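Local coordinates for L-lysine 6-monooxygenase involved in desferrioxamine biosynthesis (Erwinia amylovora CFBP1430, PDB 5O8P), which probably catalyses the FAD- and NADPH-dependent N-hydroxylation of cadaverine, a step in building the siderophore desferrioxamine, at residues B[58-63]-B[234-239]; B[241-246]-B[265-270]. All blocks are in the same frame, centred on the assembly; numbering follows the deposited sequence.

Contact 1. Residues B[58-63]-B[234-239]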
ATOM      1  N   GLN B  58      -8.084  11.849 -10.379  1.00 43.89           N
ATOM      2  CA  GLN B  58      -6.746  11.278 -10.556  1.00 46.77           C
ATOM      3  C   GLN B  58      -5.674  12.162  -9.931  1.00 44.26           C
ATOM      4  O   GLN B  58      -4.494  12.050 -10.241  1.00 43.08           O
ATOM      5  CB  GLN B  58      -6.467  11.099 -12.054  1.00 51.82           C
ATOM      6  CG  GLN B  58      -7.439  10.205 -12.806  1.00 58.52           C
ATOM      7  CD  GLN B  58      -7.705   8.896 -12.089  1.00 63.10           C
ATOM      8  OE1 GLN B  58      -6.928   7.945 -12.182  1.00 67.40           O
ATOM      9  NE2 GLN B  58      -8.785   8.864 -11.325  1.00 57.21           N
ATOM     10  N   THR B  59      -6.100  13.001  -8.993  1.00 47.69           N
ATOM     11  CA  THR B  59      -5.388  14.205  -8.627  1.00 45.90           C
ATOM     12  C   THR B  59      -5.725  14.492  -7.148  1.00 44.72           C
ATOM     13  O   THR B  59      -6.911  14.455  -6.756  1.00 55.09           O
ATOM     14  CB  THR B  59      -5.810  15.328  -9.616  1.00 46.41           C
ATOM     15  OG1 THR B  59      -4.657  16.045 -10.025  1.00 44.95           O
ATOM     16  CG2 THR B  59      -6.915  16.289  -9.069  1.00 49.18           C
ATOM     17  N   PRO B  60      -4.707  14.742  -6.306  1.00 39.69           N
ATOM     18  CA  PRO B  60      -4.978  14.957  -4.872  1.00 38.76           C
ATOM     19  C   PRO B  60      -5.820  16.198  -4.623  1.00 41.03           C
ATOM     20  O   PRO B  60      -5.846  17.103  -5.474  1.00 43.95           O
ATOM     21  CB  PRO B  60      -3.591  15.155  -4.274  1.00 41.48           C
ATOM     22  CG  PRO B  60      -2.662  14.566  -5.274  1.00 43.01           C
ATOM     23  CD  PRO B  60      -3.277  14.881  -6.597  1.00 41.42           C
ATOM     24  N   PHE B  61      -6.502  16.242  -3.481  1.00 40.03           N
ATOM     25  CA  PHE B  61      -7.485  17.307  -3.225  1.00 38.58           C
ATOM     26  C   PHE B  61      -6.935  18.734  -3.190  1.00 37.65           C
ATOM     27  O   PHE B  61      -7.691  19.661  -3.391  1.00 47.78           O
ATOM     28  CB  PHE B  61      -8.314  17.036  -1.965  1.00 36.75           C
ATOM     29  CG  PHE B  61      -7.530  17.081  -0.681  1.00 38.17           C
ATOM     30  CD1 PHE B  61      -7.196  18.290  -0.082  1.00 34.78           C
ATOM     31  CD2 PHE B  61      -7.155  15.898  -0.040  1.00 39.92           C
ATOM     32  CE1 PHE B  61      -6.494  18.323   1.106  1.00 34.45           C
ATOM     33  CE2 PHE B  61      -6.457  15.928   1.151  1.00 37.10           C
ATOM     34  CZ  PHE B  61      -6.131  17.141   1.725  1.00 36.43           C
ATOM     35  N   MET B  62      -5.645  18.917  -2.938  1.00 38.06           N
ATOM     36  CA  MET B  62      -5.006  20.236  -3.034  1.00 38.50           C
ATOM     37  C   MET B  62      -5.115  20.836  -4.431  1.00 36.79           C
ATOM     38  O   MET B  62      -4.976  22.039  -4.591  1.00 40.79           O
ATOM     39  CB  MET B  62      -3.519  20.169  -2.643  1.00 42.90           C
ATOM     40  CG  MET B  62      -3.264  19.795  -1.190  1.00 45.10           C
ATOM     41  SD  MET B  62      -3.289  18.009  -0.921  1.00 51.19           S
ATOM     42  CE  MET B  62      -1.635  17.560  -1.467  1.00 51.30           C
ATOM     43  N   ALA B  63      -5.331  20.008  -5.450  1.00 37.52           N
ATOM     44  CA  ALA B  63      -5.727  20.498  -6.774  1.00 42.39           C
ATOM     45  C   ALA B  63      -7.250  20.641  -6.815  1.00 44.21           C
ATOM     46  O   ALA B  63      -7.971  19.912  -7.506  1.00 49.75           O
ATOM     47  CB  ALA B  63      -5.230  19.577  -7.875  1.00 44.91           C
ATOM     48  N   LEU B 234      -1.105   5.523 -16.499  1.00 48.33           N
ATOM     49  CA  LEU B 234      -0.723   6.906 -16.349  1.00 46.92           C
ATOM     50  C   LEU B 234       0.531   6.893 -15.497  1.00 45.39           C
ATOM     51  O   LEU B 234       0.518   6.283 -14.424  1.00 43.15           O
ATOM     52  CB  LEU B 234      -1.826   7.669 -15.620  1.00 51.49           C
ATOM     53  CG  LEU B 234      -1.608   9.159 -15.425  1.00 62.07           C
ATOM     54  CD1 LEU B 234      -1.898   9.871 -16.725  1.00 58.10           C
ATOM     55  CD2 LEU B 234      -2.491   9.695 -14.299  1.00 70.88           C
ATOM     56  N   GLU B 235       1.609   7.538 -15.963  1.00 42.97           N
ATOM     57  CA  GLU B 235       2.870   7.566 -15.207  1.00 40.30           C
ATOM     58  C   GLU B 235       2.798   8.517 -13.996  1.00 40.24           C
ATOM     59  O   GLU B 235       2.684   9.730 -14.152  1.00 39.03           O
ATOM     60  CB  GLU B 235       4.041   7.914 -16.116  1.00 43.33           C
ATOM     61  CG  GLU B 235       5.416   7.494 -15.543  1.00 46.50           C
ATOM     62  CD  GLU B 235       6.500   7.423 -16.632  1.00 47.29           C
ATOM     63  OE1 GLU B 235       6.268   6.776 -17.669  1.00 52.81           O
ATOM     64  OE2 GLU B 235       7.581   8.045 -16.465  1.00 45.98           O
ATOM     65  N   TYR B 236       2.859   7.944 -12.803  1.00 39.50           N
ATOM     66  CA  TYR B 236       2.589   8.664 -11.547  1.00 39.76           C
ATOM     67  C   TYR B 236       3.754   8.613 -10.534  1.00 38.78           C
ATOM     68  O   TYR B 236       3.633   9.032  -9.359  1.00 37.12           O
ATOM     69  CB  TYR B 236       1.299   8.148 -10.897  1.00 41.47           C
ATOM     70  CG  TYR B 236       0.533   9.195 -10.105  1.00 46.59           C
ATOM     71  CD1 TYR B 236      -0.108  10.257 -10.758  1.00 51.76           C
ATOM     72  CD2 TYR B 236       0.417   9.112  -8.702  1.00 48.31           C
ATOM     73  CE1 TYR B 236      -0.815  11.221 -10.041  1.00 55.09           C
ATOM     74  CE2 TYR B 236      -0.301  10.066  -7.976  1.00 51.36           C
ATOM     75  CZ  TYR B 236      -0.921  11.122  -8.645  1.00 54.27           C
ATOM     76  OH  TYR B 236      -1.630  12.088  -7.940  1.00 57.65           O
ATOM     77  N   THR B 237       4.907   8.125 -10.983  1.00 36.00           N
ATOM     78  CA  THR B 237       6.109   8.086 -10.171  1.00 35.70           C
ATOM     79  C   THR B 237       6.607   9.514 -10.014  1.00 37.17           C
ATOM     80  O   THR B 237       6.538  10.308 -10.958  1.00 40.95           O
ATOM     81  CB  THR B 237       7.183   7.197 -10.828  1.00 38.08           C
ATOM     82  OG1 THR B 237       7.312   7.537 -12.220  1.00 43.04           O
ATOM     83  CG2 THR B 237       6.817   5.723 -10.682  1.00 34.89           C
ATOM     84  N   LYS B 238       7.099   9.830  -8.822  1.00 34.80           N
ATOM     85  CA  LYS B 238       7.272  11.223  -8.392  1.00 33.75           C
ATOM     86  C   LYS B 238       8.299  12.032  -9.171  1.00 34.59           C
ATOM     87  O   LYS B 238       8.135  13.242  -9.313  1.00 37.92           O
ATOM     88  CB  LYS B 238       7.569  11.283  -6.905  1.00 33.91           C
ATOM     89  CG  LYS B 238       6.389  10.833  -6.081  1.00 34.96           C
ATOM     90  CD  LYS B 238       6.729  10.735  -4.620  1.00 35.85           C
ATOM     91  CE  LYS B 238       5.572  10.113  -3.870  1.00 39.08           C
ATOM     92  NZ  LYS B 238       5.959   9.876  -2.459  1.00 44.51           N
ATOM     93  N   LEU B 239       9.336  11.378  -9.687  1.00 35.14           N
ATOM     94  CA  LEU B 239      10.294  12.071 -10.551  1.00 36.24           C
ATOM     95  C   LEU B 239       9.662  12.516 -11.869  1.00 36.84           C
ATOM     96  O   LEU B 239      10.008  13.565 -12.372  1.00 39.29           O
ATOM     97  CB  LEU B 239      11.552  11.240 -10.803  1.00 36.51           C
ATOM     98  CG  LEU B 239      12.554  11.162  -9.635  1.00 36.83           C
ATOM     99  CD1 LEU B 239      13.670  10.173  -9.984  1.00 37.62           C
ATOM    100  CD2 LEU B 239      13.099  12.542  -9.261  1.00 33.70           C
TER

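Contact 2. Residues B[241-246]-B[265-270]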
ATOM      1  N   LEU B 241       6.308  13.166 -12.110  1.00 38.16           N
ATOM      2  CA  LEU B 241       5.372  14.234 -11.700  1.00 41.43           C
ATOM      3  C   LEU B 241       6.012  15.643 -11.680  1.00 42.32           C
ATOM      4  O   LEU B 241       5.307  16.642 -11.898  1.00 44.58           O
ATOM      5  CB  LEU B 241       4.722  13.927 -10.343  1.00 40.50           C
ATOM      6  CG  LEU B 241       3.866  12.659 -10.230  1.00 41.51           C
ATOM      7  CD1 LEU B 241       3.244  12.532  -8.836  1.00 40.44           C
ATOM      8  CD2 LEU B 241       2.790  12.611 -11.327  1.00 43.49           C
ATOM      9  N   GLU B 242       7.330  15.718 -11.461  1.00 35.80           N
ATOM     10  CA  GLU B 242       8.077  16.982 -11.609  1.00 35.65           C
ATOM     11  C   GLU B 242       8.028  17.598 -13.004  1.00 34.93           C
ATOM     12  O   GLU B 242       8.400  18.743 -13.175  1.00 38.84           O
ATOM     13  CB  GLU B 242       9.547  16.803 -11.244  1.00 36.84           C
ATOM     14  CG  GLU B 242       9.833  16.498  -9.782  1.00 39.06           C
ATOM     15  CD  GLU B 242      11.240  16.921  -9.367  1.00 42.43           C
ATOM     16  OE1 GLU B 242      12.224  16.638 -10.117  1.00 37.57           O
ATOM     17  OE2 GLU B 242      11.345  17.600  -8.303  1.00 42.10           O
ATOM     18  N   MET B 243       7.623  16.834 -14.009  1.00 35.83           N
ATOM     19  CA  MET B 243       7.409  17.402 -15.341  1.00 39.12           C
ATOM     20  C   MET B 243       6.145  18.252 -15.403  1.00 38.25           C
ATOM     21  O   MET B 243       6.004  19.012 -16.348  1.00 35.98           O
ATOM     22  CB  MET B 243       7.348  16.308 -16.412  1.00 41.27           C
ATOM     23  CG  MET B 243       8.630  15.518 -16.583  1.00 41.01           C
ATOM     24  SD  MET B 243       8.470  14.117 -17.711  1.00 44.41           S
ATOM     25  CE  MET B 243       8.585  14.932 -19.295  1.00 44.89           C
ATOM     26  N   THR B 244       5.216  18.098 -14.446  1.00 40.36           N
ATOM     27  CA  THR B 244       4.062  19.003 -14.337  1.00 45.22           C
ATOM     28  C   THR B 244       4.527  20.146 -13.448  1.00 44.63           C
ATOM     29  O   THR B 244       4.213  20.225 -12.260  1.00 47.41           O
ATOM     30  CB  THR B 244       2.754  18.355 -13.795  1.00 44.73           C
ATOM     31  OG1 THR B 244       2.794  18.298 -12.372  1.00 55.05           O
ATOM     32  CG2 THR B 244       2.541  16.964 -14.353  1.00 45.52           C
ATOM     33  N   SER B 245       5.288  21.039 -14.058  1.00 42.85           N
ATOM     34  CA  SER B 245       5.931  22.102 -13.335  1.00 41.20           C
ATOM     35  C   SER B 245       6.178  23.288 -14.253  1.00 39.92           C
ATOM     36  O   SER B 245       6.333  23.118 -15.468  1.00 38.26           O
ATOM     37  CB  SER B 245       7.262  21.611 -12.791  1.00 40.15           C
ATOM     38  OG  SER B 245       8.166  21.332 -13.835  1.00 40.09           O
ATOM     39  N   PRO B 246       6.230  24.496 -13.674  1.00 39.41           N
ATOM     40  CA  PRO B 246       6.548  25.678 -14.456  1.00 37.06           C
ATOM     41  C   PRO B 246       7.822  25.521 -15.282  1.00 37.34           C
ATOM     42  O   PRO B 246       7.835  25.911 -16.456  1.00 35.82           O
ATOM     43  CB  PRO B 246       6.705  26.742 -13.393  1.00 37.68           C
ATOM     44  CG  PRO B 246       5.744  26.326 -12.330  1.00 38.12           C
ATOM     45  CD  PRO B 246       5.840  24.841 -12.289  1.00 39.44           C
ATOM     46  N   ALA B 265       2.196  13.384 -29.051  1.00 52.30           N
ATOM     47  CA  ALA B 265       1.830  12.028 -29.456  1.00 54.35           C
ATOM     48  C   ALA B 265       2.635  10.898 -28.778  1.00 55.31           C
ATOM     49  O   ALA B 265       2.100   9.799 -28.614  1.00 55.91           O
ATOM     50  CB  ALA B 265       1.857  11.876 -30.977  1.00 51.69           C
ATOM     51  N   SER B 266       3.886  11.150 -28.392  1.00 52.75           N
ATOM     52  CA  SER B 266       4.708  10.149 -27.685  1.00 53.69           C
ATOM     53  C   SER B 266       4.626  10.197 -26.145  1.00 55.19           C
ATOM     54  O   SER B 266       5.261   9.387 -25.469  1.00 60.18           O
ATOM     55  CB  SER B 266       6.176  10.246 -28.151  1.00 54.50           C
ATOM     56  OG  SER B 266       6.901  11.268 -27.480  1.00 53.62           O
ATOM     57  N   GLN B 267       3.907  11.178 -25.599  1.00 58.79           N
ATOM     58  CA  GLN B 267       3.839  11.401 -24.138  1.00 63.14           C
ATOM     59  C   GLN B 267       2.405  11.171 -23.661  1.00 64.76           C
ATOM     60  O   GLN B 267       1.950  11.805 -22.706  1.00 65.27           O
ATOM     61  CB  GLN B 267       4.306  12.824 -23.740  1.00 62.39           C
ATOM     62  CG  GLN B 267       5.803  13.080 -23.798  1.00 59.66           C
ATOM     63  CD  GLN B 267       6.197  14.469 -23.332  1.00 60.33           C
ATOM     64  OE1 GLN B 267       5.413  15.425 -23.399  1.00 68.88           O
ATOM     65  NE2 GLN B 267       7.438  14.598 -22.897  1.00 63.17           N
ATOM     66  N   LYS B 268       1.716  10.207 -24.264  1.00 67.56           N
ATOM     67  CA  LYS B 268       0.347   9.882 -23.855  1.00 69.03           C
ATOM     68  C   LYS B 268       0.280   9.125 -22.508  1.00 65.51           C
ATOM     69  O   LYS B 268      -0.736   9.221 -21.828  1.00 61.16           O
ATOM     70  CB  LYS B 268      -0.371   9.111 -24.968  1.00 73.77           C
ATOM     71  CG  LYS B 268      -0.534   9.947 -26.228  1.00 75.60           C
ATOM     72  CD  LYS B 268      -1.178   9.153 -27.348  1.00 77.29           C
ATOM     73  CE  LYS B 268      -1.583  10.034 -28.515  1.00 76.41           C
ATOM     74  NZ  LYS B 268      -2.656   9.390 -29.318  1.00 78.09           N
ATOM     75  N   ASN B 269       1.340   8.403 -22.120  1.00 65.83           N
ATOM     76  CA  ASN B 269       1.411   7.858 -20.737  1.00 63.64           C
ATOM     77  C   ASN B 269       1.402   8.940 -19.636  1.00 60.55           C
ATOM     78  O   ASN B 269       1.007   8.657 -18.506  1.00 54.89           O
ATOM     79  CB  ASN B 269       2.512   6.781 -20.505  1.00 63.78           C
ATOM     80  CG  ASN B 269       3.865   7.143 -21.080  1.00 65.39           C
ATOM     81  OD1 ASN B 269       4.093   8.247 -21.569  1.00 68.97           O
ATOM     82  ND2 ASN B 269       4.778   6.185 -21.033  1.00 66.77           N
ATOM     83  N   LEU B 270       1.805  10.170 -19.969  1.00 55.16           N
ATOM     84  CA  LEU B 270       1.849  11.264 -18.997  1.00 55.82           C
ATOM     85  C   LEU B 270       0.489  11.935 -18.721  1.00 54.72           C
ATOM     86  O   LEU B 270       0.322  12.564 -17.673  1.00 52.21           O
ATOM     87  CB  LEU B 270       2.886  12.324 -19.419  1.00 57.03           C
ATOM     88  CG  LEU B 270       4.372  11.937 -19.608  1.00 59.46           C
ATOM     89  CD1 LEU B 270       5.249  13.183 -19.601  1.00 59.12           C
ATOM     90  CD2 LEU B 270       4.850  10.912 -18.586  1.00 61.05           C
TER

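Contact 1. Residues B[58-63]-B[234-239]
Tyr-236 reaches the carbonyl of Gln-58 with its ring and the ring of Pro-60 with its hydroxyl; every close approach in this small contact involves it. From CB, which points toward the loop, the chain leaves with a chi1 of -149°, some 30° short of fully anti to N. Tyr-236 CE1 is the first atom to meet the other segment, lying 3.8 Å from Gln-58 O. Tyr-236 CZ follows at 4.0 Å from Gln-58 O, and that carbonyl stands oblique to the ring. At the tip, Tyr-236 OH comes 3.5 Å from Pro-60 CD, the proline ring approaching from the opposite direction, while Pro-60 CG lies 3.8 Å from Tyr-236 OH. The hydroxyl's hydrogen bond is made elsewhere, to Glu-94 of the third subunit, so a long aromatic with a polar end suits a position where apolar packing gives way to a subunit interface. In this family of flavin-dependent N-hydroxylases, built from FAD- and NADP-binding Rossmann-type domains, the contact links a loop beside the flavin to a segment that follows strand 221-225 of the parallel sheet. Gln-58 N bonds FAD O4, so the residue whose carbonyl lies beside the tyrosine also binds the cofactor. Proline suits its place as a compact apolar ring against the tyrosine tip, and its carbonyl closes a type I turn, Ala-63 N to Pro-60 O at 3.0 Å. Phe-97 of strand 97-99 packs on both Pro-60 and Tyr-236.

Contact 2. Residues B[241-246]-B[265-270]
The chain folds through a type I beta turn from Leu-241 to Thr-244, with Met-243 inside it, and runs on through an inverse gamma turn centred on Thr-244; facing it, residues 265-270 continue from helix 257-266, with helical backbone angles again at 268-270 but without the regular bonds. The motif is a connection between short helices, ending in an N-cap: Ser-245 sits just before helix 246-253 and its OG caps Trp-248 N. Ser-245 OG also donates to Glu-242 O at 2.7 Å, tilted 21° from the carbonyl plane. Serine suits the place because one small hydroxyl can serve both turn and helix, and Pro-246 fits the first helical turn, where its missing N-H costs nothing.

Leu-241 O is gripped twice, by Thr-244 N at 2.9 Å and by Thr-244 OG1 at 3.0 Å, the hydroxyl lying in the carbonyl plane. The turn thus presents Met-243, whose CB points toward the other segment. Its flexible thioether suits a buried seam of mixed neighbours: bent at chi3 (80°), it brings Met-243 CE within 3.8 Å of Gln-267 NE2, a packing contact. Glutamine suits the facing position because its extended chain spans the gap with an amide. Leucine answers with a branched apolar end at Leu-270, whose side chain meets the methionine at about a right angle. Trp-248 packs on both Met-243 and Gln-267, and Arg-230 of the second subunit lies against Met-243 and Leu-270. A single methyl, Leu-270 CD1, touches both Met-243 SD and Met-243 CE, at 3.8 Å from each.

How the contacts relate
Contact 1 closes before contact 2 opens along the chain, and their centres lie about 11 Å apart. A probable hydrogen bond ties them, from Glu-235 N to Asn-269 O at 2.8 Å, and Leu-234 CD1 packs 3.6 Å from Leu-270 O. Close by, Tyr-236 O lies 3.6 Å from Leu-241 CD1, so 234-239 is held between the flavin-side loop and the helical connection. The cofactor is nearer contact 1: the side chain of Thr-59 is about 4 Å from FAD, that of Leu-270 about 12 Å. Contact 2 instead leads into Tyr-271 and Lys-272, which bind NADP(+) in a structure of this protein, although none is bound to this chain here. Both contacts also touch the third subunit.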